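Local structure of Lmo2470 protein (Listeria monocytogenes EGD-e, 5HL3) at residues N72-V77 / T93-L98; F89-T94 / Y119-E124. The protein interacts with the host protein afadin and facilitates basement membrane crossing, as a calcium-binding internalin built around leucine-rich repeats. One frame throughout, in Å; residues are numbered along the deposited sequence.

Contact 1 (N72-V77 / T93-L98); sequences NNVTDV and TTIPHL. With CA (calcium ion), chain I.
V74 and V77 meet I95 and L98 in an apolar contact between neighbouring turns of the leucine-rich repeat solenoid, with H97 and a hydrated calcium ion at its polar margin. With CG1 anti to the backbone N (chi1 165°), V74 sets that methyl 3.6 Å from I95 CG2. L98 starts out with CB directed away from 72-77, but chi1 -171° with chi2 54° turns L98 CD1 back to within 3.6 Å of T75 O and against V77. There L98 CD1 lies 3.7 Å from V77 CG2, the two side chains crossing at about a right angle. The type I turn I95-L98, closed by the bond from L98 N to I95 O, carries H97 and L98 to T75. Water 2 bridges the two backbones by donating to V74 O and accepting from H97 N, each at 2.8 Å, and so satisfies both groups. The H97 ring offers its edge to the other segment: CD2 comes within 3.3 Å of N72 O, which lies near the ring plane, while P96 CB stands over one face, offset toward the rim. N72 O accepts a hydrogen bond from water 1, a calcium ligand. The calcium is bound directly by N73 OD1 at 2.3 Å and by waters 1, 3 and 4; N72 ND2 bonds to D46 OD1 and N73 ND2 to D46 O. Beyond T75, whose backbone bonds to K99 and T100, the chain enters strand 76-79, which runs parallel between strands 50-53 and 100-103, while V74 also packs on L48.

Contact 2 (F89-T94 / Y119-E124); sequences FPDITT and YQNYPE
D91 reaches from one loop to Y119, Q120, N121 and Y122 of the next. Its CB rests 3.7 Å from Y119 CD1, at the edge of that ring. CG is anti to the backbone N (chi1 -169°), which aims the carboxylate at the Q120-N121 backbone. OD2 accepts from Q120 N at 2.8 Å in a nearly straight bond (167°), met on the syn side but 28° out of the carboxylate plane. OD1 gives its syn lone pair to N121 N at 2.9 Å and also lies over one face of the Y122 ring, offset toward the rim. Two backbone N-H groups thus hold both oxygens and fix the carboxylate's rotation. N121 answers with a weak bond from ND2 to D91 O, 3.3 Å long. Deeper in, the tyrosines extend the grip: Y119 OH donates to F89 O at 2.7 Å, and Y122 OH donates to P90 O, also at 2.7 Å. Water 5 joins Y119 OH to F89 N, and F89 CE2 lies 3.5 Å from Y122 OH, the two side chains crossing at about a right angle. The loops lead into successive parallel strands 100-103 and 127-129, stacked as adjacent turns of a leucine-rich repeat solenoid.

Overall arrangement
Both contacts are partly buried and join successive turns of the solenoid, the chain before strand 100-103 being held in each and T93 and T94 shared. Contact 1 faces the preceding turn, at the start of strand 76-79, and relies on aliphatic packing, with water and calcium at its margin; none of its touching residues is exposed. Contact 2 faces the following turn, loop against loop, relies on direct hydrogen bonds from tyrosine hydroxyls and backbone N-H groups, and runs from buried F89 and the tyrosines out to exposed T93 and Q120. Their buried sides merge where F89 CE1 packs on V77 CG1 and Y122 CD1 on L98 CD2. H97 ND1 of contact 1 hydrogen-bonds the E124 carboxylate, which also salt-bridges K99.

Contact 1 (N72-V77 / T93-L98)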
# COMPACT_ATOMS: atom_id res chain seq x y z
N ASN A 72 -13.89 13.12 -28.55
CA ASN A 72 -15.11 13.56 -27.90
C ASN A 72 -15.71 12.56 -26.95
O ASN A 72 -16.38 12.96 -26.00
CB ASN A 72 -16.16 13.91 -28.97
CG ASN A 72 -15.83 15.19 -29.72
OD1 ASN A 72 -15.62 16.24 -29.09
ND2 ASN A 72 -15.78 15.11 -31.05
N ASN A 73 -15.46 11.26 -27.19
CA ASN A 73 -16.13 10.19 -26.42
C ASN A 73 -15.19 9.26 -25.68
O ASN A 73 -15.63 8.29 -25.06
CB ASN A 73 -17.02 9.39 -27.36
CG ASN A 73 -18.13 10.24 -27.93
OD1 ASN A 73 -18.81 10.95 -27.18
ND2 ASN A 73 -18.32 10.17 -29.23
N VAL A 74 -13.89 9.56 -25.69
CA VAL A 74 -12.93 8.72 -24.96
C VAL A 74 -13.03 8.97 -23.45
O VAL A 74 -12.95 10.11 -22.98
CB VAL A 74 -11.50 8.98 -25.45
CG1 VAL A 74 -10.45 8.42 -24.49
CG2 VAL A 74 -11.31 8.35 -26.84
N THR A 75 -13.24 7.89 -22.71
CA THR A 75 -13.28 7.97 -21.24
C THR A 75 -12.16 7.20 -20.54
O THR A 75 -12.00 7.33 -19.34
CB THR A 75 -14.62 7.44 -20.70
OG1 THR A 75 -14.77 6.05 -21.07
CG2 THR A 75 -15.79 8.25 -21.23
N ASP A 76 -11.40 6.39 -21.28
CA ASP A 76 -10.31 5.58 -20.70
C ASP A 76 -9.05 5.68 -21.52
O ASP A 76 -9.10 5.67 -22.76
CB ASP A 76 -10.68 4.10 -20.66
CG ASP A 76 -9.52 3.23 -20.08
OD1 ASP A 76 -9.27 3.31 -18.87
OD2 ASP A 76 -8.77 2.57 -20.84
N VAL A 77 -7.93 5.77 -20.82
CA VAL A 77 -6.60 5.71 -21.43
C VAL A 77 -5.84 4.62 -20.68
O VAL A 77 -5.72 4.69 -19.47
CB VAL A 77 -5.83 7.04 -21.41
CG1 VAL A 77 -4.36 6.83 -21.78
CG2 VAL A 77 -6.46 8.02 -22.40
N THR A 93 -5.81 19.01 -24.11
CA THR A 93 -7.16 19.53 -24.07
C THR A 93 -8.18 18.74 -24.89
O THR A 93 -9.34 19.10 -24.91
CB THR A 93 -7.18 20.98 -24.61
OG1 THR A 93 -6.71 20.97 -25.95
CG2 THR A 93 -6.34 21.91 -23.73
N THR A 94 -7.74 17.66 -25.54
CA THR A 94 -8.60 16.95 -26.49
C THR A 94 -9.18 15.63 -26.00
O THR A 94 -9.67 14.85 -26.79
CB THR A 94 -7.82 16.70 -27.80
OG1 THR A 94 -6.63 15.98 -27.51
CG2 THR A 94 -7.47 18.03 -28.50
N ILE A 95 -9.13 15.38 -24.69
CA ILE A 95 -9.81 14.20 -24.10
C ILE A 95 -10.61 14.73 -22.90
O ILE A 95 -10.39 14.36 -21.73
CB ILE A 95 -8.84 13.09 -23.65
CG1 ILE A 95 -7.72 12.88 -24.70
CG2 ILE A 95 -9.62 11.79 -23.44
CD1 ILE A 95 -6.68 11.88 -24.24
N PRO A 96 -11.59 15.60 -23.17
CA PRO A 96 -12.29 16.30 -22.10
C PRO A 96 -13.07 15.41 -21.15
O PRO A 96 -13.28 15.81 -19.97
CB PRO A 96 -13.25 17.22 -22.85
CG PRO A 96 -13.41 16.62 -24.21
CD PRO A 96 -12.06 16.06 -24.50
N HIS A 97 -13.46 14.22 -21.59
CA HIS A 97 -14.28 13.33 -20.77
C HIS A 97 -13.51 12.15 -20.20
O HIS A 97 -14.11 11.17 -19.76
CB HIS A 97 -15.54 12.93 -21.55
CG HIS A 97 -16.30 14.13 -22.01
ND1 HIS A 97 -16.90 15.00 -21.13
CD2 HIS A 97 -16.45 14.69 -23.24
CE1 HIS A 97 -17.44 16.00 -21.79
NE2 HIS A 97 -17.19 15.84 -23.08
N LEU A 98 -12.19 12.27 -20.15
CA LEU A 98 -11.37 11.23 -19.56
C LEU A 98 -11.77 10.96 -18.10
O LEU A 98 -11.90 11.88 -17.29
CB LEU A 98 -9.90 11.65 -19.61
CG LEU A 98 -8.90 10.56 -19.20
CD1 LEU A 98 -9.05 9.25 -19.99
CD2 LEU A 98 -7.49 11.09 -19.33
CA CA I . -20.32 11.69 -25.64
O HOH W 1 -18.49 12.26 -24.33
O HOH W 2 -13.10 12.69 -23.95
O HOH W 3 -20.02 13.47 -27.15
O HOH W 4 -20.14 9.21 -25.41

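Contact 2 (F89-T94 / Y119-E124)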
# COMPACT_ATOMS: atom_id res chain seq x y z
N PHE A 89 1.92 10.94 -18.86
CA PHE A 89 0.82 11.12 -19.82
C PHE A 89 0.49 12.61 -19.80
O PHE A 89 0.26 13.17 -18.74
CB PHE A 89 -0.40 10.26 -19.48
CG PHE A 89 -1.43 10.31 -20.55
CD1 PHE A 89 -1.25 9.62 -21.74
CD2 PHE A 89 -2.54 11.12 -20.43
CE1 PHE A 89 -2.17 9.72 -22.77
CE2 PHE A 89 -3.46 11.22 -21.46
CZ PHE A 89 -3.26 10.52 -22.63
N PRO A 90 0.50 13.28 -20.96
CA PRO A 90 0.36 14.73 -20.95
C PRO A 90 -1.04 15.23 -20.58
O PRO A 90 -2.02 14.50 -20.72
CB PRO A 90 0.72 15.11 -22.38
CG PRO A 90 0.22 13.95 -23.18
CD PRO A 90 0.59 12.74 -22.33
N ASP A 91 -1.09 16.47 -20.12
CA ASP A 91 -2.34 17.17 -19.76
C ASP A 91 -2.78 17.94 -21.02
O ASP A 91 -2.45 19.10 -21.18
CB ASP A 91 -2.03 18.11 -18.58
CG ASP A 91 -3.26 18.69 -17.94
OD1 ASP A 91 -4.40 18.29 -18.25
OD2 ASP A 91 -3.10 19.57 -17.07
N ILE A 92 -3.46 17.26 -21.94
CA ILE A 92 -3.87 17.85 -23.21
C ILE A 92 -5.35 18.19 -23.17
O ILE A 92 -6.07 17.70 -22.28
CB ILE A 92 -3.54 16.93 -24.41
CG1 ILE A 92 -4.22 15.56 -24.28
CG2 ILE A 92 -2.02 16.75 -24.53
CD1 ILE A 92 -4.14 14.70 -25.50
N THR A 93 -5.81 19.01 -24.11
CA THR A 93 -7.16 19.53 -24.07
C THR A 93 -8.18 18.74 -24.89
O THR A 93 -9.34 19.10 -24.91
CB THR A 93 -7.18 20.98 -24.61
OG1 THR A 93 -6.71 20.97 -25.95
CG2 THR A 93 -6.34 21.91 -23.73
N THR A 94 -7.74 17.66 -25.54
CA THR A 94 -8.60 16.95 -26.49
C THR A 94 -9.18 15.63 -26.00
O THR A 94 -9.67 14.85 -26.79
CB THR A 94 -7.82 16.70 -27.80
OG1 THR A 94 -6.63 15.98 -27.51
CG2 THR A 94 -7.47 18.03 -28.50
N TYR A 119 -3.10 17.49 -13.06
CA TYR A 119 -3.91 17.60 -14.28
C TYR A 119 -5.01 18.63 -14.13
O TYR A 119 -5.77 18.60 -13.14
CB TYR A 119 -4.55 16.25 -14.62
CG TYR A 119 -3.58 15.20 -15.12
CD1 TYR A 119 -2.93 15.35 -16.34
CD2 TYR A 119 -3.34 14.06 -14.39
CE1 TYR A 119 -2.05 14.39 -16.82
CE2 TYR A 119 -2.48 13.08 -14.86
CZ TYR A 119 -1.83 13.27 -16.05
OH TYR A 119 -0.95 12.29 -16.49
N GLN A 120 -5.15 19.47 -15.16
CA GLN A 120 -6.21 20.45 -15.21
C GLN A 120 -7.26 20.21 -16.28
O GLN A 120 -8.37 20.77 -16.18
CB GLN A 120 -5.62 21.86 -15.42
CG GLN A 120 -4.63 22.28 -14.32
CD GLN A 120 -5.31 22.38 -12.98
OE1 GLN A 120 -6.33 23.09 -12.85
NE2 GLN A 120 -4.78 21.72 -11.98
N ASN A 121 -6.95 19.39 -17.29
CA ASN A 121 -7.85 19.23 -18.42
C ASN A 121 -8.70 17.96 -18.38
O ASN A 121 -9.41 17.66 -19.34
CB ASN A 121 -7.08 19.30 -19.75
CG ASN A 121 -6.46 20.65 -19.97
OD1 ASN A 121 -7.13 21.67 -19.83
ND2 ASN A 121 -5.19 20.66 -20.34
N TYR A 122 -8.67 17.24 -17.26
CA TYR A 122 -9.46 16.02 -17.07
C TYR A 122 -10.33 16.16 -15.83
O TYR A 122 -10.19 15.39 -14.87
CB TYR A 122 -8.55 14.78 -16.95
CG TYR A 122 -7.51 14.69 -18.05
CD1 TYR A 122 -7.87 14.79 -19.41
CD2 TYR A 122 -6.16 14.48 -17.76
CE1 TYR A 122 -6.92 14.73 -20.41
CE2 TYR A 122 -5.20 14.40 -18.77
CZ TYR A 122 -5.59 14.53 -20.10
OH TYR A 122 -4.68 14.47 -21.14
N PRO A 123 -11.25 17.12 -15.83
CA PRO A 123 -12.07 17.36 -14.63
C PRO A 123 -12.99 16.22 -14.23
O PRO A 123 -13.47 16.21 -13.10
CB PRO A 123 -12.90 18.59 -15.02
CG PRO A 123 -12.98 18.53 -16.48
CD PRO A 123 -11.66 18.01 -16.94
N GLU A 124 -13.25 15.27 -15.13
CA GLU A 124 -14.08 14.13 -14.81
C GLU A 124 -13.27 12.92 -14.37
O GLU A 124 -13.82 11.83 -14.20
CB GLU A 124 -14.99 13.78 -16.00
CG GLU A 124 -15.89 14.97 -16.37
CD GLU A 124 -16.69 14.81 -17.64
OE1 GLU A 124 -16.75 13.73 -18.20
OE2 GLU A 124 -17.28 15.80 -18.09
O HOH W 5 1.38 10.74 -16.01
O HOH W 6 -8.74 17.07 -22.28
O HOH W 7 -10.37 19.42 -21.64